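Local coordinates for uncharacterized protein (Bacteroides fragilis, PDB 4FR9) that is of unknown function but resembles beta-lactamase inhibitory protein (BLIP), consistent with a possible protein-binding role, at residues A[61-67]-A[93-99]. Residues are numbered along the deposited sequence; the frame is centred on the assembly and turned at random.
Sequences LMTETEL and DVVILEY
Strands 61-67 and 93-98 run side by side as antiparallel neighbours, their axes 4.6 Å apart at closest and their directions 157° apart. T63 with E98 and T65 with I96 are hydrogen-bonded pairs: T63 N to E98 O is 3.0 Å, E98 N to T63 O 2.9 Å, T65 N to I96 O 2.8 Å and I96 N to T65 O 2.9 Å. Between and beyond them, E64-L97 and E66-V95 form non-hydrogen-bonded pairs. L67 N adds a 2.9 Å bond to V94 O.

I96 buries most surface. Beta-branched and suited to extended backbone, it shares a face with T65 and L67; its CG1 meets L67 CD1 at 3.5 Å. L67, an mt rotamer, also packs CB against V94 CG1 at 4.0 Å.

M62, a selenomethionine in rotamer ttp, extends its flexible, polarisable side chain so that SE lies 3.5 Å from Y99 CE2, an oblique Met-aromatic contact, and 4.3 Å from L97 CD2. Y99 OH hydrogen-bonds to E106 OE1 of strand 105-112.

A water links T63 O (3.0 Å), T65 OG1 (2.7 Å) and E98 OE1 (2.7 Å). In the conformers given, E66 OE2 and D93 OD1 lie 2.3 Å apart, so one acid probably holds a proton. The pairing joins central strands of the antiparallel PepSY-like sheet: backbone bonds fix its register, I96 and L67 pack apolar surface, and water bridges polar groups.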
loop_
_atom_site.group_PDB
_atom_site.type_symbol
_atom_site.label_atom_id
_atom_site.label_comp_id
_atom_site.label_asym_id
_atom_site.label_seq_id
_atom_site.Cartn_x
_atom_site.Cartn_y
_atom_site.Cartn_z
ATOM N N LEU A 61 7.710 -5.178 -6.549
ATOM C CA LEU A 61 6.478 -4.939 -7.246
ATOM C C LEU A 61 5.571 -3.892 -6.610
ATOM O O LEU A 61 4.728 -3.339 -7.313
ATOM C CB LEU A 61 5.684 -6.236 -7.392
ATOM C CG LEU A 61 6.399 -7.334 -8.197
ATOM C CD1 LEU A 61 5.473 -8.559 -8.256
ATOM C CD2 LEU A 61 6.815 -6.896 -9.578
HETATM N N MSE A 62 5.669 -3.667 -5.315
HETATM C CA MSE A 62 4.778 -2.708 -4.651
HETATM C C MSE A 62 5.242 -2.460 -3.239
HETATM O O MSE A 62 5.707 -3.361 -2.578
HETATM C CB MSE A 62 3.346 -3.249 -4.619
HETATM C CG MSE A 62 2.311 -2.158 -4.218
HETATM SE SE MSE A 62 0.497 -2.851 -4.278
HETATM C CE MSE A 62 0.561 -3.908 -2.719
ATOM N N THR A 63 5.014 -1.238 -2.755
ATOM C CA THR A 63 5.088 -0.931 -1.337
ATOM C C THR A 63 3.787 -0.284 -0.915
ATOM O O THR A 63 3.367 0.697 -1.550
ATOM C CB THR A 63 6.273 0.005 -1.020
ATOM O OG1 THR A 63 7.476 -0.657 -1.439
ATOM C CG2 THR A 63 6.345 0.358 0.439
ATOM N N GLU A 64 3.201 -0.761 0.171
ATOM C CA GLU A 64 2.096 -0.098 0.834
ATOM C C GLU A 64 2.603 0.511 2.130
ATOM O O GLU A 64 3.194 -0.192 2.951
ATOM C CB GLU A 64 0.997 -1.115 1.156
ATOM C CG GLU A 64 -0.153 -0.486 1.888
ATOM C CD GLU A 64 -1.329 -1.402 2.129
ATOM O OE1 GLU A 64 -1.489 -2.421 1.416
ATOM O OE2 GLU A 64 -2.167 -1.070 3.009
ATOM N N THR A 65 2.358 1.818 2.296
ATOM C CA THR A 65 2.748 2.554 3.493
ATOM C C THR A 65 1.510 3.011 4.235
ATOM O O THR A 65 0.632 3.653 3.642
ATOM C CB THR A 65 3.601 3.759 3.130
ATOM O OG1 THR A 65 4.771 3.309 2.433
ATOM C CG2 THR A 65 4.003 4.543 4.369
ATOM N N GLU A 66 1.441 2.721 5.525
ATOM C CA GLU A 66 0.346 3.182 6.336
ATOM C C GLU A 66 0.522 4.669 6.710
ATOM O O GLU A 66 1.584 5.075 7.156
ATOM C CB GLU A 66 0.253 2.314 7.589
ATOM C CG GLU A 66 -0.888 2.647 8.488
ATOM C CD GLU A 66 -2.210 2.417 7.813
ATOM O OE1 GLU A 66 -2.528 1.249 7.480
ATOM O OE2 GLU A 66 -2.925 3.407 7.602
ATOM N N LEU A 67 -0.522 5.464 6.477
ATOM C CA LEU A 67 -0.550 6.871 6.888
ATOM C C LEU A 67 -1.552 6.998 8.055
ATOM O O LEU A 67 -2.417 6.176 8.250
ATOM C CB LEU A 67 -0.932 7.765 5.711
ATOM C CG LEU A 67 0.100 7.827 4.581
ATOM C CD1 LEU A 67 -0.371 8.798 3.480
ATOM C CD2 LEU A 67 1.551 8.128 5.028
ATOM N N ASP A 93 -9.230 4.419 6.760
ATOM C CA ASP A 93 -7.796 4.247 6.634
ATOM C C ASP A 93 -7.278 5.095 5.494
ATOM O O ASP A 93 -8.031 5.561 4.636
ATOM C CB ASP A 93 -7.369 2.791 6.421
ATOM C CG ASP A 93 -5.918 2.532 6.831
ATOM O OD1 ASP A 93 -5.255 3.452 7.380
ATOM O OD2 ASP A 93 -5.445 1.390 6.630
ATOM N N VAL A 94 -5.977 5.331 5.547
ATOM C CA VAL A 94 -5.250 6.104 4.554
ATOM C C VAL A 94 -3.913 5.433 4.320
ATOM O O VAL A 94 -3.172 5.228 5.282
ATOM C CB VAL A 94 -5.037 7.559 5.007
ATOM C CG1 VAL A 94 -4.400 8.340 3.894
ATOM C CG2 VAL A 94 -6.358 8.215 5.451
ATOM N N VAL A 95 -3.607 5.095 3.075
ATOM C CA VAL A 95 -2.337 4.449 2.736
ATOM C C VAL A 95 -1.780 5.041 1.459
ATOM O O VAL A 95 -2.504 5.669 0.682
ATOM C CB VAL A 95 -2.438 2.897 2.633
ATOM C CG1 VAL A 95 -3.047 2.285 3.910
ATOM C CG2 VAL A 95 -3.237 2.481 1.419
ATOM N N ILE A 96 -0.506 4.771 1.214
ATOM C CA ILE A 96 0.161 5.030 -0.046
ATOM C C ILE A 96 0.523 3.704 -0.698
ATOM O O ILE A 96 1.022 2.805 -0.007
ATOM C CB ILE A 96 1.499 5.762 0.078
ATOM C CG1 ILE A 96 1.411 6.863 1.124
ATOM C CG2 ILE A 96 1.888 6.372 -1.309
ATOM C CD1 ILE A 96 2.710 7.641 1.294
ATOM N N LEU A 97 0.261 3.555 -2.000
ATOM C CA LEU A 97 0.721 2.442 -2.805
ATOM C C LEU A 97 1.698 2.964 -3.819
ATOM O O LEU A 97 1.411 3.912 -4.535
ATOM C CB LEU A 97 -0.446 1.741 -3.481
ATOM C CG LEU A 97 -1.524 1.178 -2.549
ATOM C CD1 LEU A 97 -2.731 0.648 -3.327
ATOM C CD2 LEU A 97 -0.972 0.136 -1.596
ATOM N N GLU A 98 2.891 2.358 -3.863
ATOM C CA GLU A 98 3.909 2.711 -4.806
ATOM C C GLU A 98 4.289 1.506 -5.640
ATOM O O GLU A 98 4.318 0.388 -5.133
ATOM C CB GLU A 98 5.135 3.252 -4.085
ATOM C CG GLU A 98 4.909 4.586 -3.408
ATOM C CD GLU A 98 6.087 5.015 -2.601
ATOM O OE1 GLU A 98 6.259 4.479 -1.496
ATOM O OE2 GLU A 98 6.845 5.883 -3.107
ATOM N N TYR A 99 4.566 1.743 -6.920
ATOM C CA TYR A 99 4.778 0.706 -7.911
ATOM C C TYR A 99 5.946 1.056 -8.813
ATOM O O TYR A 99 6.302 2.230 -8.973
ATOM C CB TYR A 99 3.566 0.621 -8.805
ATOM C CG TYR A 99 2.251 0.417 -8.110
ATOM C CD1 TYR A 99 1.480 1.498 -7.704
ATOM C CD2 TYR A 99 1.745 -0.849 -7.878
ATOM C CE1 TYR A 99 0.264 1.309 -7.110
ATOM C CE2 TYR A 99 0.522 -1.032 -7.279
ATOM C CZ TYR A 99 -0.246 0.048 -6.928
ATOM O OH TYR A 99 -1.497 -0.123 -6.395
HETATM O O HOH W 1 4.229 3.195 -0.187
#